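Long-range contacts in PfkB (Polaromonas sp. JS666, PDB 4DU5), which probably transfers a phosphate group from ATP to a sugar or related substrate, acting as a pfkB-family carbohydrate kinase: residues A35-V40 and G87-A92; T112-K117 and E129-G134; M140-I145 and L170-K175; R185-D190 and T213-V218; A207-A212 and R239-L244. One frame throughout, in Å; residues are numbered along the deposited sequence.

Interaction 1: residues A35-V40 and G87-A92; sequences AMMLLV and GRYLLA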
# COMPACT_ATOMS: atom_id res chain seq x y z
N ALA A 35 -9.41 9.14 6.33
CA ALA A 35 -8.99 8.00 7.13
C ALA A 35 -8.03 7.17 6.31
O ALA A 35 -8.08 7.18 5.10
CB ALA A 35 -10.18 7.17 7.54
N MSE A 36 -7.15 6.46 6.99
CA MSE A 36 -6.27 5.48 6.37
C MSE A 36 -6.31 4.22 7.21
O MSE A 36 -6.71 4.26 8.36
CB MSE A 36 -4.84 5.99 6.34
CG MSE A 36 -4.65 7.27 5.60
SE MSE A 36 -3.17 8.26 6.39
CE MSE A 36 -4.13 9.14 7.89
N MSE A 37 -5.91 3.10 6.60
CA MSE A 37 -5.75 1.84 7.30
C MSE A 37 -4.38 1.85 7.98
O MSE A 37 -3.36 2.25 7.40
CB MSE A 37 -5.90 0.65 6.35
CG MSE A 37 -6.03 -0.69 7.06
SE MSE A 37 -6.06 -2.32 5.91
CE MSE A 37 -4.22 -2.23 5.19
N LEU A 38 -4.39 1.44 9.24
CA LEU A 38 -3.21 1.39 10.07
C LEU A 38 -2.74 -0.04 10.30
O LEU A 38 -3.41 -0.83 10.94
CB LEU A 38 -3.51 2.09 11.39
CG LEU A 38 -2.44 2.14 12.46
CD1 LEU A 38 -1.05 2.20 11.89
CD2 LEU A 38 -2.70 3.36 13.26
N LEU A 39 -1.58 -0.36 9.74
CA LEU A 39 -0.95 -1.66 9.97
C LEU A 39 0.11 -1.59 11.08
O LEU A 39 1.10 -0.85 10.99
CB LEU A 39 -0.38 -2.22 8.66
CG LEU A 39 -1.39 -2.75 7.64
CD1 LEU A 39 -0.65 -3.18 6.42
CD2 LEU A 39 -2.20 -3.90 8.21
N VAL A 40 -0.12 -2.35 12.15
CA VAL A 40 0.71 -2.26 13.34
C VAL A 40 1.59 -3.49 13.46
O VAL A 40 1.09 -4.61 13.44
CB VAL A 40 -0.17 -2.11 14.60
CG1 VAL A 40 0.67 -2.17 15.88
CG2 VAL A 40 -0.95 -0.81 14.54
N GLY A 87 -10.34 0.18 1.69
CA GLY A 87 -11.43 1.13 1.62
C GLY A 87 -12.68 0.56 2.24
O GLY A 87 -13.36 1.22 2.99
N ARG A 88 -12.97 -0.69 1.92
CA ARG A 88 -14.21 -1.31 2.42
C ARG A 88 -14.10 -1.56 3.91
O ARG A 88 -15.11 -1.47 4.62
CB ARG A 88 -14.57 -2.59 1.65
CG ARG A 88 -15.09 -2.36 0.22
CD ARG A 88 -15.53 -3.67 -0.43
NE ARG A 88 -14.63 -4.18 -1.47
CZ ARG A 88 -13.76 -5.19 -1.33
NH1 ARG A 88 -13.63 -5.83 -0.17
NH2 ARG A 88 -13.01 -5.57 -2.35
N TYR A 89 -12.89 -1.85 4.39
CA TYR A 89 -12.67 -1.95 5.82
C TYR A 89 -12.95 -0.59 6.52
O TYR A 89 -13.67 -0.53 7.53
CB TYR A 89 -11.26 -2.48 6.10
CG TYR A 89 -10.85 -2.27 7.53
CD1 TYR A 89 -11.30 -3.12 8.55
CD2 TYR A 89 -10.06 -1.18 7.89
CE1 TYR A 89 -10.95 -2.90 9.89
CE2 TYR A 89 -9.72 -0.95 9.20
CZ TYR A 89 -10.16 -1.81 10.19
OH TYR A 89 -9.78 -1.56 11.47
N LEU A 90 -12.42 0.49 5.97
CA LEU A 90 -12.56 1.80 6.58
C LEU A 90 -14.01 2.27 6.64
O LEU A 90 -14.44 2.85 7.64
CB LEU A 90 -11.69 2.82 5.86
CG LEU A 90 -10.19 2.56 6.05
CD1 LEU A 90 -9.38 3.57 5.27
CD2 LEU A 90 -9.79 2.55 7.52
N LEU A 91 -14.75 2.00 5.58
CA LEU A 91 -16.14 2.36 5.53
C LEU A 91 -16.92 1.58 6.60
O LEU A 91 -17.72 2.15 7.33
CB LEU A 91 -16.71 2.09 4.13
CG LEU A 91 -18.17 2.54 3.97
CD1 LEU A 91 -18.23 4.06 3.73
CD2 LEU A 91 -18.88 1.77 2.89
N ALA A 92 -16.67 0.28 6.69
CA ALA A 92 -17.36 -0.57 7.64
C ALA A 92 -16.97 -0.35 9.11
O ALA A 92 -17.82 -0.52 10.00
CB ALA A 92 -17.19 -2.05 7.27

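Interaction 2: residues T112-K117 and E129-G134; sequences TGFQFK and EYHRKG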
# COMPACT_ATOMS: atom_id res chain seq x y z
N THR A 112 -7.03 3.82 -1.68
CA THR A 112 -7.16 4.06 -0.23
C THR A 112 -5.79 4.20 0.42
O THR A 112 -4.90 3.40 0.17
CB THR A 112 -7.85 2.89 0.52
OG1 THR A 112 -9.17 2.69 0.01
CG2 THR A 112 -7.94 3.19 1.99
N GLY A 113 -5.64 5.21 1.28
CA GLY A 113 -4.42 5.40 2.03
C GLY A 113 -4.19 4.37 3.12
O GLY A 113 -5.12 3.71 3.56
N PHE A 114 -2.95 4.22 3.54
CA PHE A 114 -2.63 3.29 4.62
C PHE A 114 -1.35 3.67 5.33
O PHE A 114 -0.59 4.47 4.82
CB PHE A 114 -2.62 1.83 4.15
CG PHE A 114 -1.47 1.46 3.29
CD1 PHE A 114 -1.44 1.81 1.93
CD2 PHE A 114 -0.43 0.72 3.81
CE1 PHE A 114 -0.35 1.45 1.10
CE2 PHE A 114 0.66 0.36 3.02
CZ PHE A 114 0.70 0.72 1.65
N GLN A 115 -1.14 3.14 6.52
CA GLN A 115 0.12 3.41 7.21
C GLN A 115 0.65 2.18 7.97
O GLN A 115 -0.08 1.22 8.21
CB GLN A 115 0.00 4.66 8.10
CG GLN A 115 -0.87 4.42 9.26
CD GLN A 115 -1.26 5.67 9.99
OE1 GLN A 115 -1.73 6.64 9.40
NE2 GLN A 115 -1.15 5.62 11.32
N PHE A 116 1.93 2.23 8.32
CA PHE A 116 2.57 1.24 9.17
C PHE A 116 3.06 1.93 10.46
O PHE A 116 3.68 3.01 10.41
CB PHE A 116 3.79 0.62 8.46
CG PHE A 116 3.45 -0.32 7.34
CD1 PHE A 116 2.97 -1.60 7.60
CD2 PHE A 116 3.65 0.08 6.00
CE1 PHE A 116 2.64 -2.49 6.54
CE2 PHE A 116 3.35 -0.78 4.95
CZ PHE A 116 2.83 -2.06 5.21
N LYS A 117 2.79 1.30 11.61
CA LYS A 117 3.43 1.70 12.88
C LYS A 117 4.20 0.49 13.36
O LYS A 117 3.77 -0.63 13.15
CB LYS A 117 2.41 2.15 13.94
N GLU A 129 5.00 5.12 9.20
CA GLU A 129 5.35 5.25 7.81
C GLU A 129 4.02 5.39 7.10
O GLU A 129 3.17 4.51 7.18
CB GLU A 129 6.10 4.02 7.30
CG GLU A 129 6.57 4.12 5.85
CD GLU A 129 7.28 2.86 5.38
OE1 GLU A 129 6.59 1.85 5.11
OE2 GLU A 129 8.53 2.87 5.27
N TYR A 130 3.85 6.53 6.44
CA TYR A 130 2.59 6.89 5.81
C TYR A 130 2.63 6.58 4.33
O TYR A 130 3.61 6.88 3.65
CB TYR A 130 2.36 8.39 5.96
CG TYR A 130 2.08 8.91 7.34
CD1 TYR A 130 0.79 8.83 7.89
CD2 TYR A 130 3.06 9.56 8.07
CE1 TYR A 130 0.50 9.35 9.14
CE2 TYR A 130 2.80 10.08 9.32
CZ TYR A 130 1.52 9.97 9.87
OH TYR A 130 1.25 10.48 11.14
N HIS A 131 1.54 6.03 3.80
CA HIS A 131 1.40 5.83 2.36
C HIS A 131 0.11 6.46 1.89
O HIS A 131 -0.90 5.79 1.69
CB HIS A 131 1.40 4.36 2.01
CG HIS A 131 2.68 3.67 2.34
ND1 HIS A 131 3.81 3.80 1.56
CD2 HIS A 131 3.01 2.82 3.34
CE1 HIS A 131 4.79 3.07 2.08
NE2 HIS A 131 4.33 2.47 3.16
N ARG A 132 0.14 7.76 1.71
CA ARG A 132 -1.12 8.43 1.47
C ARG A 132 -1.08 9.37 0.29
O ARG A 132 -2.05 10.05 0.05
CB ARG A 132 -1.55 9.21 2.72
CG ARG A 132 -0.65 10.39 3.06
CD ARG A 132 -1.44 11.48 3.70
NE ARG A 132 -1.25 11.45 5.13
CZ ARG A 132 -2.18 11.74 6.05
NH1 ARG A 132 -3.44 12.05 5.70
NH2 ARG A 132 -1.83 11.68 7.33
N LYS A 133 0.03 9.43 -0.42
CA LYS A 133 0.12 10.33 -1.57
C LYS A 133 -0.87 9.87 -2.62
O LYS A 133 -1.05 8.66 -2.85
CB LYS A 133 1.52 10.37 -2.16
CG LYS A 133 2.45 11.41 -1.57
CD LYS A 133 3.95 10.93 -1.62
CE LYS A 133 4.88 11.74 -2.60
NZ LYS A 133 5.01 11.21 -4.02
N GLY A 134 -1.52 10.84 -3.23
CA GLY A 134 -2.37 10.61 -4.39
C GLY A 134 -3.58 9.73 -4.13
O GLY A 134 -4.13 9.18 -5.08

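Interaction 3: residues M140-I145 and L170-K175; sequences MGVADI and LPAARK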
# COMPACT_ATOMS: atom_id res chain seq x y z
N MSE A 140 -10.24 15.34 -2.87
CA MSE A 140 -11.41 16.16 -2.52
C MSE A 140 -11.18 17.65 -2.74
O MSE A 140 -10.05 18.14 -2.61
CB MSE A 140 -11.83 15.94 -1.07
CG MSE A 140 -12.02 14.50 -0.72
SE MSE A 140 -12.18 14.17 1.20
CE MSE A 140 -14.03 14.84 1.47
N GLY A 141 -12.24 18.36 -3.09
CA GLY A 141 -12.18 19.80 -3.31
C GLY A 141 -13.55 20.38 -3.06
O GLY A 141 -14.47 19.66 -2.68
N VAL A 142 -13.72 21.68 -3.29
CA VAL A 142 -15.02 22.34 -3.06
C VAL A 142 -16.24 21.62 -3.70
O VAL A 142 -17.35 21.64 -3.15
CB VAL A 142 -14.98 23.82 -3.48
CG1 VAL A 142 -13.84 24.55 -2.73
CG2 VAL A 142 -14.81 23.95 -5.00
N ALA A 143 -16.00 20.97 -4.84
CA ALA A 143 -17.03 20.25 -5.59
C ALA A 143 -17.62 19.09 -4.77
O ALA A 143 -18.74 18.62 -5.04
CB ALA A 143 -16.47 19.75 -6.95
N ASP A 144 -16.86 18.65 -3.77
CA ASP A 144 -17.22 17.50 -2.93
C ASP A 144 -18.23 17.85 -1.84
O ASP A 144 -19.03 17.02 -1.45
CB ASP A 144 -15.96 16.87 -2.31
CG ASP A 144 -15.22 15.95 -3.29
OD1 ASP A 144 -14.35 16.44 -4.06
OD2 ASP A 144 -15.52 14.74 -3.28
N ILE A 145 -18.18 19.09 -1.37
CA ILE A 145 -19.04 19.60 -0.31
C ILE A 145 -20.53 19.60 -0.72
O ILE A 145 -20.89 20.19 -1.74
CB ILE A 145 -18.63 21.07 0.03
CG1 ILE A 145 -17.13 21.20 0.20
CG2 ILE A 145 -19.36 21.59 1.28
CD1 ILE A 145 -16.66 22.63 0.06
N LEU A 170 -7.39 22.39 0.82
CA LEU A 170 -7.39 23.72 1.42
C LEU A 170 -8.58 24.59 1.02
O LEU A 170 -9.34 25.02 1.89
CB LEU A 170 -6.07 24.44 1.14
CG LEU A 170 -5.79 25.74 1.89
CD1 LEU A 170 -6.13 25.67 3.40
CD2 LEU A 170 -4.32 26.18 1.67
N PRO A 171 -8.78 24.82 -0.29
CA PRO A 171 -10.01 25.47 -0.73
C PRO A 171 -11.28 24.96 0.00
O PRO A 171 -12.11 25.77 0.45
CB PRO A 171 -10.09 25.12 -2.23
CG PRO A 171 -8.90 24.23 -2.51
CD PRO A 171 -7.90 24.54 -1.44
N ALA A 172 -11.40 23.62 0.12
CA ALA A 172 -12.59 22.98 0.67
C ALA A 172 -12.70 23.14 2.19
O ALA A 172 -13.81 23.17 2.73
CB ALA A 172 -12.62 21.52 0.29
N ALA A 173 -11.57 23.22 2.87
CA ALA A 173 -11.57 23.46 4.31
C ALA A 173 -12.07 24.88 4.52
O ALA A 173 -13.15 25.06 5.09
CB ALA A 173 -10.16 23.26 4.91
N ARG A 174 -11.32 25.86 4.01
CA ARG A 174 -11.75 27.25 3.94
C ARG A 174 -13.23 27.43 3.64
O ARG A 174 -13.92 28.11 4.40
CB ARG A 174 -10.93 28.01 2.90
CG ARG A 174 -9.46 27.98 3.18
CD ARG A 174 -8.86 29.37 3.12
NE ARG A 174 -8.46 29.74 1.76
CZ ARG A 174 -7.25 29.52 1.25
NH1 ARG A 174 -6.31 28.92 1.97
NH2 ARG A 174 -6.98 29.89 0.01
N LYS A 175 -13.73 26.81 2.57
CA LYS A 175 -15.12 27.00 2.17
C LYS A 175 -16.10 26.31 3.12
O LYS A 175 -17.18 26.83 3.42
CB LYS A 175 -15.35 26.49 0.74
CG LYS A 175 -16.35 27.34 -0.04
CD LYS A 175 -15.62 28.49 -0.82
CE LYS A 175 -16.50 29.75 -1.00
NZ LYS A 175 -17.96 29.40 -1.14

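Interaction 4: residues R185-D190 and T213-V218; sequences RSVSFD and TRADWV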
# COMPACT_ATOMS: atom_id res chain seq x y z
N ARG A 185 -23.80 28.44 12.30
CA ARG A 185 -23.52 27.21 13.00
C ARG A 185 -22.16 27.35 13.64
O ARG A 185 -21.37 28.26 13.36
CB ARG A 185 -23.54 25.99 12.08
CG ARG A 185 -24.80 25.13 12.18
CD ARG A 185 -25.87 25.60 11.23
NE ARG A 185 -27.05 24.73 11.23
CZ ARG A 185 -28.20 25.04 10.63
NH1 ARG A 185 -28.35 26.20 9.99
NH2 ARG A 185 -29.21 24.19 10.68
N SER A 186 -21.90 26.36 14.48
CA SER A 186 -20.78 26.35 15.35
C SER A 186 -19.58 25.63 14.70
O SER A 186 -19.69 24.55 14.15
CB SER A 186 -21.26 25.71 16.65
OG SER A 186 -20.20 25.46 17.52
N VAL A 187 -18.42 26.26 14.75
CA VAL A 187 -17.23 25.70 14.15
C VAL A 187 -16.08 25.59 15.14
O VAL A 187 -15.75 26.55 15.82
CB VAL A 187 -16.77 26.51 12.92
CG1 VAL A 187 -15.36 26.13 12.50
CG2 VAL A 187 -17.72 26.26 11.78
N SER A 188 -15.47 24.43 15.16
CA SER A 188 -14.37 24.10 16.00
C SER A 188 -13.11 23.97 15.16
O SER A 188 -13.13 23.34 14.10
CB SER A 188 -14.67 22.71 16.53
OG SER A 188 -14.66 22.72 17.92
N PHE A 189 -12.00 24.49 15.64
CA PHE A 189 -10.75 24.30 14.94
C PHE A 189 -9.66 23.82 15.84
O PHE A 189 -9.39 24.38 16.87
CB PHE A 189 -10.33 25.58 14.23
CG PHE A 189 -9.11 25.43 13.37
CD1 PHE A 189 -8.99 24.37 12.48
CD2 PHE A 189 -8.09 26.38 13.44
CE1 PHE A 189 -7.84 24.25 11.68
CE2 PHE A 189 -6.93 26.26 12.67
CZ PHE A 189 -6.81 25.21 11.78
N ASP A 190 -9.02 22.74 15.43
CA ASP A 190 -7.87 22.22 16.11
C ASP A 190 -6.64 22.36 15.19
O ASP A 190 -6.51 21.60 14.24
CB ASP A 190 -8.10 20.75 16.47
CG ASP A 190 -6.87 20.12 17.10
OD1 ASP A 190 -5.86 20.85 17.30
OD2 ASP A 190 -6.91 18.89 17.41
N THR A 213 -9.05 32.23 11.40
CA THR A 213 -10.03 33.24 10.96
C THR A 213 -11.49 32.75 10.78
O THR A 213 -12.39 33.54 10.60
CB THR A 213 -9.50 33.91 9.63
OG1 THR A 213 -8.47 34.87 9.93
CG2 THR A 213 -10.62 34.54 8.77
N ARG A 214 -11.74 31.45 10.85
CA ARG A 214 -13.07 30.95 10.47
C ARG A 214 -13.71 30.06 11.55
O ARG A 214 -14.78 29.45 11.35
CB ARG A 214 -12.98 30.20 9.12
CG ARG A 214 -12.70 31.08 7.91
CD ARG A 214 -12.16 30.30 6.67
NE ARG A 214 -12.02 31.19 5.50
CZ ARG A 214 -10.89 31.80 5.15
NH1 ARG A 214 -9.77 31.59 5.84
NH2 ARG A 214 -10.86 32.61 4.09
N ALA A 215 -13.07 29.98 12.71
CA ALA A 215 -13.59 29.14 13.79
C ALA A 215 -14.17 29.98 14.93
O ALA A 215 -13.70 31.08 15.20
CB ALA A 215 -12.51 28.24 14.31
N ASP A 216 -15.16 29.42 15.60
CA ASP A 216 -15.62 29.96 16.88
C ASP A 216 -14.72 29.50 18.02
O ASP A 216 -14.40 30.28 18.90
CB ASP A 216 -17.08 29.57 17.16
CG ASP A 216 -18.00 29.84 15.97
OD1 ASP A 216 -17.95 30.98 15.45
OD2 ASP A 216 -18.77 28.94 15.54
N TRP A 217 -14.33 28.23 18.01
CA TRP A 217 -13.52 27.64 19.09
C TRP A 217 -12.19 27.12 18.57
O TRP A 217 -12.14 26.25 17.72
CB TRP A 217 -14.24 26.50 19.84
CG TRP A 217 -15.71 26.67 20.04
CD1 TRP A 217 -16.38 27.83 20.23
CD2 TRP A 217 -16.69 25.63 20.10
NE1 TRP A 217 -17.72 27.58 20.38
CE2 TRP A 217 -17.94 26.24 20.30
CE3 TRP A 217 -16.63 24.23 19.98
CZ2 TRP A 217 -19.12 25.52 20.41
CZ3 TRP A 217 -17.82 23.51 20.07
CH2 TRP A 217 -19.04 24.16 20.30
N VAL A 218 -11.09 27.64 19.11
CA VAL A 218 -9.78 27.22 18.68
C VAL A 218 -9.14 26.39 19.77
O VAL A 218 -9.16 26.78 20.93
CB VAL A 218 -8.96 28.43 18.23
CG1 VAL A 218 -7.64 28.01 17.59
CG2 VAL A 218 -9.78 29.21 17.21

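Interaction 5: residues A207-A212 and R239-L244; sequences AINDLA and RFYRQL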
# COMPACT_ATOMS: atom_id res chain seq x y z
N ALA A 207 -1.30 29.41 6.58
CA ALA A 207 -2.56 28.73 6.29
C ALA A 207 -3.34 28.34 7.57
O ALA A 207 -4.51 28.70 7.72
CB ALA A 207 -2.32 27.51 5.40
N ILE A 208 -2.69 27.60 8.47
CA ILE A 208 -3.32 27.21 9.71
C ILE A 208 -3.90 28.46 10.38
O ILE A 208 -5.09 28.50 10.68
CB ILE A 208 -2.35 26.44 10.62
CG1 ILE A 208 -2.15 25.00 10.13
CG2 ILE A 208 -2.80 26.46 12.06
CD1 ILE A 208 -3.40 24.30 9.73
N ASN A 209 -3.08 29.50 10.56
CA ASN A 209 -3.58 30.78 11.10
C ASN A 209 -4.65 31.51 10.30
O ASN A 209 -5.33 32.36 10.84
CB ASN A 209 -2.46 31.77 11.39
CG ASN A 209 -1.61 31.40 12.60
OD1 ASN A 209 -2.02 30.63 13.46
ND2 ASN A 209 -0.42 31.96 12.66
N ASP A 210 -4.80 31.20 9.02
CA ASP A 210 -5.81 31.88 8.22
C ASP A 210 -7.11 31.12 8.39
O ASP A 210 -8.20 31.69 8.38
CB ASP A 210 -5.38 31.99 6.74
CG ASP A 210 -6.55 32.38 5.79
OD1 ASP A 210 -6.94 33.58 5.78
OD2 ASP A 210 -7.09 31.47 5.08
N LEU A 211 -6.99 29.81 8.55
CA LEU A 211 -8.12 28.98 8.91
C LEU A 211 -8.68 29.42 10.29
O LEU A 211 -9.89 29.36 10.53
CB LEU A 211 -7.71 27.51 8.91
CG LEU A 211 -7.45 26.86 7.56
CD1 LEU A 211 -6.43 25.72 7.65
CD2 LEU A 211 -8.74 26.38 6.93
N ALA A 212 -7.80 29.87 11.17
CA ALA A 212 -8.19 30.28 12.51
C ALA A 212 -9.20 31.40 12.43
O ALA A 212 -10.07 31.51 13.27
CB ALA A 212 -6.98 30.69 13.33
N ARG A 239 -4.96 35.12 23.36
CA ARG A 239 -5.39 36.43 22.83
C ARG A 239 -5.07 36.64 21.33
O ARG A 239 -5.76 37.41 20.65
CB ARG A 239 -5.02 37.65 23.73
CG ARG A 239 -3.76 37.56 24.59
CD ARG A 239 -3.29 38.95 25.02
NE ARG A 239 -3.10 39.81 23.83
CZ ARG A 239 -2.04 39.80 23.00
NH1 ARG A 239 -1.00 38.98 23.20
NH2 ARG A 239 -2.02 40.63 21.96
N PHE A 240 -4.09 35.90 20.82
CA PHE A 240 -3.79 35.87 19.39
C PHE A 240 -4.98 35.37 18.57
O PHE A 240 -5.28 35.91 17.50
CB PHE A 240 -2.58 34.96 19.14
CG PHE A 240 -2.14 34.93 17.71
CD1 PHE A 240 -2.77 34.08 16.80
CD2 PHE A 240 -1.11 35.75 17.28
CE1 PHE A 240 -2.37 34.06 15.46
CE2 PHE A 240 -0.70 35.74 15.95
CZ PHE A 240 -1.34 34.90 15.03
N TYR A 241 -5.66 34.34 19.06
CA TYR A 241 -6.80 33.79 18.33
C TYR A 241 -8.11 34.45 18.68
O TYR A 241 -9.07 34.34 17.92
CB TYR A 241 -6.89 32.28 18.50
CG TYR A 241 -5.71 31.59 17.90
CD1 TYR A 241 -5.60 31.46 16.52
CD2 TYR A 241 -4.69 31.11 18.69
CE1 TYR A 241 -4.50 30.86 15.95
CE2 TYR A 241 -3.59 30.48 18.14
CZ TYR A 241 -3.51 30.37 16.76
OH TYR A 241 -2.42 29.76 16.22
N ARG A 242 -8.14 35.13 19.81
CA ARG A 242 -9.30 35.96 20.14
C ARG A 242 -9.30 37.12 19.19
O ARG A 242 -10.34 37.53 18.69
CB ARG A 242 -9.25 36.49 21.58
CG ARG A 242 -9.29 35.44 22.68
CD ARG A 242 -10.58 34.61 22.68
NE ARG A 242 -11.82 35.38 22.52
CZ ARG A 242 -12.42 36.06 23.49
NH1 ARG A 242 -11.88 36.10 24.70
NH2 ARG A 242 -13.54 36.71 23.23
N GLN A 243 -8.11 37.67 18.94
CA GLN A 243 -8.02 38.85 18.09
C GLN A 243 -8.36 38.55 16.64
O GLN A 243 -8.99 39.38 15.99
CB GLN A 243 -6.67 39.56 18.23
CG GLN A 243 -6.75 40.72 19.21
CD GLN A 243 -5.62 40.70 20.25
OE1 GLN A 243 -4.43 40.59 19.90
NE2 GLN A 243 -5.99 40.79 21.53
N LEU A 244 -7.97 37.36 16.17
CA LEU A 244 -8.39 36.88 14.85
C LEU A 244 -9.87 36.49 14.79
O LEU A 244 -10.34 36.04 13.75
CB LEU A 244 -7.56 35.69 14.41
CG LEU A 244 -6.16 35.95 13.85
CD1 LEU A 244 -5.57 34.61 13.39
CD2 LEU A 244 -6.14 36.99 12.71

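Interaction 1: residues A35-V40 and G87-A92
Leu90 of helix 87-92 is the bump of this contact, and the backbone of strand 36-40 with its flanking residue Ala35 is the hollow it fills. The arrangement is a strand-on-helix packing of the pfkB kinase fold, joining the small four-stranded sheet to helix 85-95 of the larger domain. The two axes run almost at right angles, 101° between their directions, and come within 8.3 Å of each other, so a single turn of the helix can reach the start of the strand. The forked end of Leu90 abuts one side of the peptide between Met36 and Met37. Its CD1 meets Met37 N at 3.7 Å and also lies against Ala35 CB at 4.3 Å, while the other branch, CD2, rests on Met36 O at 3.6 Å. No hydrogen bond crosses the contact; the fit depends on shape. Leu90 also touches Thr57 of strand 52-58 and Leu81 of strand 75-81, linking the contact to both sheets. Beside Leu90, Tyr89 offers a second, shallower bump. With CG of selenomethionine Met37 anti to the backbone N (chi1 -167°), that chain runs out across the tyrosine at about a right angle, and Phe116 of the second subunit packs against it as well. The resulting Met-aromatic contact is oblique: Met37 SE lies 5.3 Å from the centroid of the Tyr89 ring, and Met37 CG approaches Tyr89 CD2 at 4.1 Å.

Interaction 2: residues T112-K117 and E129-G134
His131, which loses more surface here than any other residue of the pair of strands, lies against the ring of Phe114 in an offset stack, with centroids 4.6 Å apart and planes 21° from parallel. Its CB also sits over one face of that ring, 3.8 Å from the centroid, a CH-pi contact. Phe114 holds its CG between the backbone N and the carbonyl carbon (chi1 72°), which brings the ring toward the neighbouring strand, against the imidazole. An alanine here would remove the platform for the imidazole and is likely to leave His131 freer to turn. A second restraint comes from Glu129, whose extended chain lets OE1 accept a hydrogen bond from His131 NE2 at 3.0 Å, the nitrogen lying above the carboxylate plane; the same OE1 is hydrogen-bonded to Ser85 of the second subunit. Phe116 completes the cluster rim to rim, its CD2 3.8 Å from His131 NE2, with the two rings perpendicular. Beneath these side chains, reciprocal backbone bonds join Phe114 with His131 and Phe116 with Glu129. This is the ladder of an antiparallel beta hairpin, here edging the small sheet that meets the second subunit, as in the lid of ribokinase-like enzymes.

Interaction 3: residues M140-I145 and L170-K175
The loop 140-145 makes a short helical bend at 142-144 and brings Val142 CA to within 4.5 Å of Ala172 CA on helix 170-175, close enough for backbone and methyl groups to touch directly. Ala172 is the centre of the contact: its CB abuts the peptide joining Gly141 to Val142, 3.7 Å from Val142 N. Two branched side chains flank that methyl. Val142 reaches over the preceding residue of the helix, its CG1 3.8 Å from Pro171 CB. Ile145, whose CG1 stands anti to the carbonyl carbon (chi1 -47°), extends CD1 to 3.9 Å from Ala172 O and to 4.1 Å from Lys175 CB, so the lysine contributes the root of its chain while the remainder leads away. No hydrogen bond joins the segments. The bend is instead tied within itself: Gly141 N, standing above the carboxylate plane, donates to Asp144 OD1 at 3.0 Å, and Asp144 N donates to Gly141 O. The other oxygen of Asp144 forms a salt bridge with Arg80. Through Ala172 the loop, which connects strand 128-131 to helix 147-150, packs on one side of helix 169-182, while Ala173 and Arg174 of the same helix pack on Leu211 of helix 201-212.

Interaction 4: residues R185-D190 and T213-V218
A beta-alpha-beta unit of the large central sheet, strand 186-190, helix 201-212 and strand 217-218, is closed here by pairing of its two parallel strands, the recurring step of the Rossmann-like core of ribokinase-family enzymes. Phe189 N donates to Trp217 O at 2.7 Å, and Val187 O is gripped twice, by Trp217 N at 3.1 Å and by Asp216 N at 2.9 Å. Before the regular ladder begins, a side chain takes over: Asp216, CG anti to the carbonyl carbon (chi1 -49°), turns OD2 to Val187 N at 2.8 Å, on the anti side of the carboxylate and 34° out of its plane. Its other oxygen, OD1, forms a salt bridge with Arg181, so the buried carboxylate ties the strand to helix 169-182. A leucine in its place would probably leave Val187 N without this acceptor and Arg181 without its charged mate. Apolar groups fill the face covered by helices 169-182 and 201-212, where Phe189 CB lies 3.4 Å from Ala215 CB and Val187 CG1 rests on Arg214 O and on the methyl of Ala215. Ser186, Ser188 and Trp217 gather on the other face; Ser188 and Trp217 touch helix 283-296. There His155 stacks on the Trp217 ring and is also hydrogen-bonded to Ser186 OG. That same hydroxyl oxygen lies over one face of the indole, near its rim, with Ser186 OG 3.1 Å from Trp217 CZ2.

Interaction 5: residues A207-A212 and R239-L244
Tyr241 and Asn209 make the one hydrogen bond between these helices, Tyr241 OH donating to Asn209 OD1 at 2.9 Å. The donor is tilted only 18° from the amide's carbonyl plane, and the two side chains cross at about a right angle. Ala212, one turn further on, sets its methyl at the edge of the same phenol ring, CB 3.6 Å from Tyr241 CD1, so the tyrosine is met along one margin by a polar group and a methyl. Leu244, just past the end of its helix, adds CD1 at 3.4 Å from Asn209 O and 4.2 Å from Ala212 CB. Phe240 meets the amide too, its CZ 3.9 Å from Asn209 ND2, with the two planes inclined to each other. A second shell fixes these groups. Phe240 CD1 sits over the centre of the Tyr241 ring, covering one face of the phenol. With CG of Asn209 anti to the carbonyl carbon (chi1 -72°), the amide is carried toward the gap between the helices, where ND2 donates to Leu228 O and the amide's rotation is thereby set at both ends. The axes of the two short segments are inclined at 58° and come no closer than 10.6 Å, so side chains bridge them. Helix 222-229 touches both partners through Leu228, Tyr241 also reaches Val249 of strand 248-252, and Leu211 packs on Met177 of helix 169-182.

Overall arrangement
Along the chain the first three contacts follow in series, whereas interactions 4 and 5 cross, their segments alternating. Interactions 1 and 2, about 10 Å between centres, share the small sheet, in which strands 36-41 and 114-117 are neighbours, and both touch the second subunit. Interactions 4 and 5, also about 10 Å between centres, belong to the large sheet and its helices and meet where Phe189 packs on helix 201-212. Interaction 3 touches both through helix 169-182, at centre distances of about 16 and 20 Å. Interactions 1 and 4 lie about 28 Å apart, on opposite sides of the chain's centre. The set thus samples a core domain and a dimer-forming lid, consistent with a ribokinase-like kinase.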